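Local structure of Two-component system response regulator/GGDEF domain protein (Aeromonas salmonicida, 3LUF) at residues N122-R134 with H167-P180. The protein probably catalyses the joining of two GTP molecules into cyclic di-GMP through its GGDEF domain, the present chain being the tandem pair of receiver domains that precedes it. Residues are numbered along the deposited sequence; the frame is centred on the assembly and turned at random.
Sequences NQQIEVLVVDDSR and HPAIRLVLVDYYMP. Unlike the reference sequence in segment 167-180: His-167 (reference Asn). With MG (magnesium ion), chain F.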
loop_
_atom_site.group_PDB
_atom_site.type_symbol
_atom_site.label_atom_id
_atom_site.label_comp_id
_atom_site.label_asym_id
_atom_site.label_seq_id
_atom_site.Cartn_x
_atom_site.Cartn_y
_atom_site.Cartn_z
ATOM N N ASN B 122 15.450 -7.939 1.679
ATOM C CA ASN B 122 15.796 -6.667 2.267
ATOM C C ASN B 122 17.275 -6.497 2.606
ATOM O O ASN B 122 17.763 -5.364 2.681
ATOM C CB ASN B 122 14.991 -6.436 3.537
ATOM C CG ASN B 122 13.514 -6.148 3.261
ATOM O OD1 ASN B 122 13.074 -6.031 2.107
ATOM N ND2 ASN B 122 12.743 -6.002 4.331
ATOM N N GLN B 123 17.984 -7.595 2.856
ATOM C CA GLN B 123 19.410 -7.524 3.216
ATOM C C GLN B 123 20.204 -6.727 2.176
ATOM O O GLN B 123 21.235 -6.092 2.500
ATOM C CB GLN B 123 20.041 -8.914 3.300
ATOM C CG GLN B 123 19.413 -9.843 4.339
ATOM C CD GLN B 123 19.990 -11.225 4.264
ATOM O OE1 GLN B 123 19.700 -11.995 3.331
ATOM N NE2 GLN B 123 20.799 -11.572 5.256
ATOM N N GLN B 124 19.787 -6.799 0.919
ATOM C CA GLN B 124 20.578 -6.111 -0.100
ATOM C C GLN B 124 19.918 -4.842 -0.627
ATOM O O GLN B 124 20.288 -4.326 -1.703
ATOM C CB GLN B 124 20.991 -7.067 -1.220
ATOM C CG GLN B 124 19.985 -7.312 -2.277
ATOM C CD GLN B 124 20.591 -7.872 -3.546
ATOM O OE1 GLN B 124 20.099 -7.597 -4.653
ATOM N NE2 GLN B 124 21.658 -8.683 -3.404
ATOM N N ILE B 125 18.941 -4.348 0.127
ATOM C CA ILE B 125 18.190 -3.153 -0.285
ATOM C C ILE B 125 18.555 -1.961 0.593
ATOM O O ILE B 125 18.601 -2.076 1.813
ATOM C CB ILE B 125 16.663 -3.426 -0.254
ATOM C CG1 ILE B 125 16.311 -4.490 -1.303
ATOM C CG2 ILE B 125 15.869 -2.113 -0.463
ATOM C CD1 ILE B 125 14.824 -4.983 -1.298
ATOM N N GLU B 126 18.858 -0.821 -0.028
ATOM C CA GLU B 126 19.173 0.419 0.708
ATOM C C GLU B 126 17.991 1.395 0.650
ATOM O O GLU B 126 17.386 1.612 -0.418
ATOM C CB GLU B 126 20.425 1.098 0.116
ATOM C CG GLU B 126 21.643 0.175 0.180
ATOM C CD GLU B 126 22.899 0.840 -0.375
ATOM O OE1 GLU B 126 23.201 1.967 0.066
ATOM O OE2 GLU B 126 23.585 0.218 -1.224
ATOM N N VAL B 127 17.646 1.915 1.817
ATOM C CA VAL B 127 16.553 2.861 1.955
ATOM C C VAL B 127 17.000 4.099 2.713
ATOM O O VAL B 127 18.017 4.078 3.404
ATOM C CB VAL B 127 15.357 2.209 2.660
ATOM C CG1 VAL B 127 14.957 0.940 1.969
ATOM C CG2 VAL B 127 15.670 1.992 4.197
ATOM N N LEU B 128 16.237 5.188 2.585
ATOM C CA LEU B 128 16.635 6.448 3.215
ATOM C C LEU B 128 15.487 7.004 4.030
ATOM O O LEU B 128 14.351 7.081 3.540
ATOM C CB LEU B 128 17.044 7.468 2.139
ATOM C CG LEU B 128 17.325 8.928 2.547
ATOM C CD1 LEU B 128 18.431 9.042 3.621
ATOM C CD2 LEU B 128 17.629 9.821 1.321
ATOM N N VAL B 129 15.756 7.364 5.291
ATOM C CA VAL B 129 14.757 8.024 6.137
ATOM C C VAL B 129 15.137 9.506 6.262
ATOM O O VAL B 129 16.269 9.803 6.629
ATOM C CB VAL B 129 14.694 7.409 7.583
ATOM C CG1 VAL B 129 13.649 8.149 8.429
ATOM C CG2 VAL B 129 14.380 5.918 7.515
ATOM N N VAL B 130 14.206 10.392 5.898
ATOM C CA VAL B 130 14.377 11.863 5.975
ATOM C C VAL B 130 13.378 12.418 6.981
ATOM O O VAL B 130 12.150 12.356 6.798
ATOM C CB VAL B 130 14.151 12.554 4.625
ATOM C CG1 VAL B 130 14.598 14.008 4.692
ATOM C CG2 VAL B 130 14.916 11.828 3.533
ATOM N N ASP B 131 13.911 12.998 8.048
ATOM C CA ASP B 131 13.105 13.407 9.186
ATOM C C ASP B 131 13.974 14.326 10.007
ATOM O O ASP B 131 15.100 13.978 10.313
ATOM C CB ASP B 131 12.772 12.175 10.049
ATOM C CG ASP B 131 11.773 12.472 11.161
ATOM O OD1 ASP B 131 11.634 13.646 11.577
ATOM O OD2 ASP B 131 11.110 11.522 11.623
ATOM N N ASP B 132 13.451 15.495 10.336
ATOM C CA ASP B 132 14.260 16.503 11.054
ATOM C C ASP B 132 14.306 16.311 12.573
ATOM O O ASP B 132 15.092 16.970 13.263
ATOM C CB ASP B 132 13.806 17.913 10.707
ATOM C CG ASP B 132 12.380 18.170 11.094
ATOM O OD1 ASP B 132 11.493 17.350 10.768
ATOM O OD2 ASP B 132 12.133 19.213 11.721
ATOM N N SER B 133 13.465 15.431 13.089
ATOM C CA SER B 133 13.537 15.070 14.515
ATOM C C SER B 133 14.338 13.784 14.731
ATOM O O SER B 133 13.945 12.715 14.254
ATOM C CB SER B 133 12.132 14.899 15.075
ATOM O OG SER B 133 11.361 16.056 14.832
ATOM N N ARG B 134 15.445 13.885 15.470
ATOM C CA ARG B 134 16.293 12.724 15.791
ATOM C C ARG B 134 15.488 11.581 16.430
ATOM O O ARG B 134 15.711 10.420 16.115
ATOM C CB ARG B 134 17.460 13.131 16.717
ATOM C CG ARG B 134 18.643 12.151 16.751
ATOM C CD ARG B 134 19.452 12.246 18.063
ATOM N NE ARG B 134 18.554 12.169 19.220
ATOM C CZ ARG B 134 18.149 11.040 19.804
ATOM N NH1 ARG B 134 17.308 11.093 20.822
ATOM N NH2 ARG B 134 18.579 9.853 19.378
ATOM N N HIS B 167 24.926 7.704 -2.612
ATOM C CA HIS B 167 24.451 6.316 -2.554
ATOM C C HIS B 167 23.343 6.009 -3.570
ATOM O O HIS B 167 22.165 5.877 -3.189
ATOM C CB HIS B 167 23.985 5.999 -1.131
ATOM C CG HIS B 167 25.061 6.159 -0.113
ATOM N ND1 HIS B 167 26.074 5.238 0.037
ATOM C CD2 HIS B 167 25.314 7.155 0.773
ATOM C CE1 HIS B 167 26.903 5.650 0.982
ATOM N NE2 HIS B 167 26.464 6.806 1.450
ATOM N N PRO B 168 23.716 5.857 -4.852
ATOM C CA PRO B 168 22.722 5.695 -5.915
ATOM C C PRO B 168 21.931 4.393 -5.884
ATOM O O PRO B 168 20.961 4.278 -6.626
ATOM C CB PRO B 168 23.551 5.765 -7.209
ATOM C CG PRO B 168 24.972 5.501 -6.798
ATOM C CD PRO B 168 25.080 6.048 -5.404
ATOM N N ALA B 169 22.304 3.435 -5.033
ATOM C CA ALA B 169 21.542 2.209 -4.952
ATOM C C ALA B 169 20.294 2.389 -4.082
ATOM O O ALA B 169 19.435 1.487 -4.087
ATOM C CB ALA B 169 22.387 1.082 -4.394
ATOM N N ILE B 170 20.203 3.491 -3.332
ATOM C CA ILE B 170 19.010 3.738 -2.452
ATOM C C ILE B 170 17.783 3.660 -3.368
ATOM O O ILE B 170 17.754 4.337 -4.402
ATOM C CB ILE B 170 19.088 5.089 -1.726
ATOM C CG1 ILE B 170 20.139 5.028 -0.603
ATOM C CG2 ILE B 170 17.710 5.481 -1.139
ATOM C CD1 ILE B 170 20.564 6.412 -0.023
ATOM N N ARG B 171 16.789 2.824 -3.031
ATOM C CA ARG B 171 15.631 2.667 -3.913
ATOM C C ARG B 171 14.324 3.158 -3.296
ATOM O O ARG B 171 13.289 3.191 -3.956
ATOM C CB ARG B 171 15.492 1.212 -4.346
ATOM C CG ARG B 171 15.023 0.266 -3.240
ATOM C CD ARG B 171 14.873 -1.128 -3.828
ATOM N NE ARG B 171 16.194 -1.637 -4.216
ATOM C CZ ARG B 171 16.394 -2.780 -4.866
ATOM N NH1 ARG B 171 15.344 -3.515 -5.260
ATOM N NH2 ARG B 171 17.644 -3.156 -5.165
ATOM N N LEU B 172 14.370 3.490 -2.001
ATOM C CA LEU B 172 13.124 3.877 -1.323
ATOM C C LEU B 172 13.470 4.964 -0.319
ATOM O O LEU B 172 14.450 4.862 0.411
ATOM C CB LEU B 172 12.482 2.657 -0.652
ATOM C CG LEU B 172 11.381 2.970 0.389
ATOM C CD1 LEU B 172 10.206 3.449 -0.379
ATOM C CD2 LEU B 172 11.000 1.769 1.240
ATOM N N VAL B 173 12.689 6.036 -0.348
ATOM C CA VAL B 173 12.853 7.169 0.544
ATOM C C VAL B 173 11.558 7.360 1.315
ATOM O O VAL B 173 10.466 7.340 0.717
ATOM C CB VAL B 173 13.146 8.493 -0.200
ATOM C CG1 VAL B 173 13.424 9.592 0.840
ATOM C CG2 VAL B 173 14.319 8.360 -1.166
ATOM N N LEU B 174 11.672 7.514 2.645
ATOM C CA LEU B 174 10.552 7.903 3.495
ATOM C C LEU B 174 10.762 9.348 3.920
ATOM O O LEU B 174 11.803 9.690 4.460
ATOM C CB LEU B 174 10.460 6.993 4.723
ATOM C CG LEU B 174 10.275 5.476 4.489
ATOM C CD1 LEU B 174 11.597 4.758 4.173
ATOM C CD2 LEU B 174 9.730 4.880 5.757
ATOM N N VAL B 175 9.762 10.188 3.681
ATOM C CA VAL B 175 9.917 11.657 3.748
ATOM C C VAL B 175 8.932 12.301 4.717
ATOM O O VAL B 175 7.740 12.251 4.514
ATOM C CB VAL B 175 9.709 12.293 2.345
ATOM C CG1 VAL B 175 9.912 13.808 2.424
ATOM C CG2 VAL B 175 10.702 11.715 1.359
ATOM N N ASP B 176 9.479 12.937 5.747
ATOM C CA ASP B 176 8.733 13.762 6.683
ATOM C C ASP B 176 8.290 15.042 6.004
ATOM O O ASP B 176 9.095 15.729 5.359
ATOM C CB ASP B 176 9.673 14.095 7.854
ATOM C CG ASP B 176 9.033 14.987 8.909
ATOM O OD1 ASP B 176 7.811 14.904 9.136
ATOM O OD2 ASP B 176 9.794 15.779 9.506
ATOM N N TYR B 177 7.023 15.412 6.180
ATOM C CA TYR B 177 6.580 16.659 5.609
ATOM C C TYR B 177 7.176 17.888 6.320
ATOM O O TYR B 177 7.759 18.758 5.674
ATOM C CB TYR B 177 5.060 16.753 5.532
ATOM C CG TYR B 177 4.629 18.162 5.199
ATOM C CD1 TYR B 177 4.682 18.634 3.895
ATOM C CD2 TYR B 177 4.236 19.042 6.207
ATOM C CE1 TYR B 177 4.310 19.936 3.592
ATOM C CE2 TYR B 177 3.866 20.354 5.909
ATOM C CZ TYR B 177 3.899 20.786 4.612
ATOM O OH TYR B 177 3.525 22.085 4.321
ATOM N N TYR B 178 7.042 17.974 7.639
ATOM C CA TYR B 178 7.339 19.246 8.284
ATOM C C TYR B 178 8.802 19.340 8.665
ATOM O O TYR B 178 9.250 18.718 9.623
ATOM C CB TYR B 178 6.393 19.508 9.471
ATOM C CG TYR B 178 6.508 20.895 10.034
ATOM C CD1 TYR B 178 6.566 22.015 9.192
ATOM C CD2 TYR B 178 6.567 21.101 11.413
ATOM C CE1 TYR B 178 6.683 23.309 9.713
ATOM C CE2 TYR B 178 6.688 22.383 11.942
ATOM C CZ TYR B 178 6.736 23.478 11.094
ATOM O OH TYR B 178 6.852 24.744 11.638
HETATM N N MSE B 179 9.546 20.095 7.865
HETATM C CA MSE B 179 10.986 20.252 8.053
HETATM C C MSE B 179 11.317 21.705 7.780
HETATM O O MSE B 179 10.638 22.324 6.992
HETATM C CB MSE B 179 11.772 19.364 7.075
HETATM C CG MSE B 179 11.573 17.852 7.335
HETATM SE SE MSE B 179 12.772 16.674 6.391
HETATM C CE MSE B 179 12.130 17.014 4.540
ATOM N N PRO B 180 12.359 22.235 8.434
ATOM C CA PRO B 180 12.700 23.633 8.124
ATOM C C PRO B 180 13.302 23.802 6.712
ATOM O O PRO B 180 13.916 22.859 6.166
ATOM C CB PRO B 180 13.685 24.019 9.238
ATOM C CG PRO B 180 14.283 22.669 9.744
ATOM C CD PRO B 180 13.153 21.673 9.551
HETATM MG MG MG F . 9.550 17.121 10.946
HETATM O O HOH W 1 20.456 -2.397 -3.510
HETATM O O HOH W 2 18.737 -0.881 -2.918
HETATM O O HOH W 3 9.961 15.586 12.339
HETATM O O HOH W 4 9.351 18.501 12.551
HETATM O O HOH W 5 7.517 16.563 11.102
#
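Asp-132 and Asp-176 meet at a magnesium ion that joins the C-terminal ends of two parallel strands. Asp-132 OD1 and Asp-176 OD2 each lie 2.0 Å from the metal, and their carboxylate planes are nearly coplanar (15° apart). The backbone O of Tyr-178 and three waters complete six ligands. Chi1 of 61° sets the Asp-132 carboxylate between its own backbone N and carbonyl carbon, turned to the metal. Asp-131 acts from the second shell: its OD1 accepts from one metal-bound water and, in an Asx turn, from Ser-133 N, while OD2 is hydrogen-bonded to Ser-136 OG. Such an acidic cluster is the hallmark of a receiver-domain phosphorylation site, and Asp-176 is the predicted phosphoacceptor.

Behind the metal, the side chain of Met-179, modelled as selenomethionine, crosses that of Val-130 at about a right angle, SE to CG1 3.7 Å. Strands 126-130 and 172-176 run 13° apart, and Leu-128 and Val-130 each donate through N and accept through O, to and from the facing strand. Leu-174 N to Leu-128 O, for example, is 2.9 Å and nearly straight. On the face carrying Val-130, its CG2 packs 3.8 Å from Val-173 CG1.

At the far end, the Arg-171 guanidinium receives Ile-125 CG1 over the centre of one face, 3.9 Å above the plane. One water takes hydrogens from Arg-171 NE and Glu-126 N and donates to Ala-169 O, tying the turn at 167-170 to the strand start; Glu-126 OE1 is hydrogen-bonded to His-152 NE2.

Strand 126-130 is flanked by 150-154 and 172-176, the latter also by 201-207, in a five-stranded parallel sheet. Helix 134-145 covers Val-129 and Leu-174, helix 232-248 also touches Leu-174, and helix 213-219 packs on Val-175.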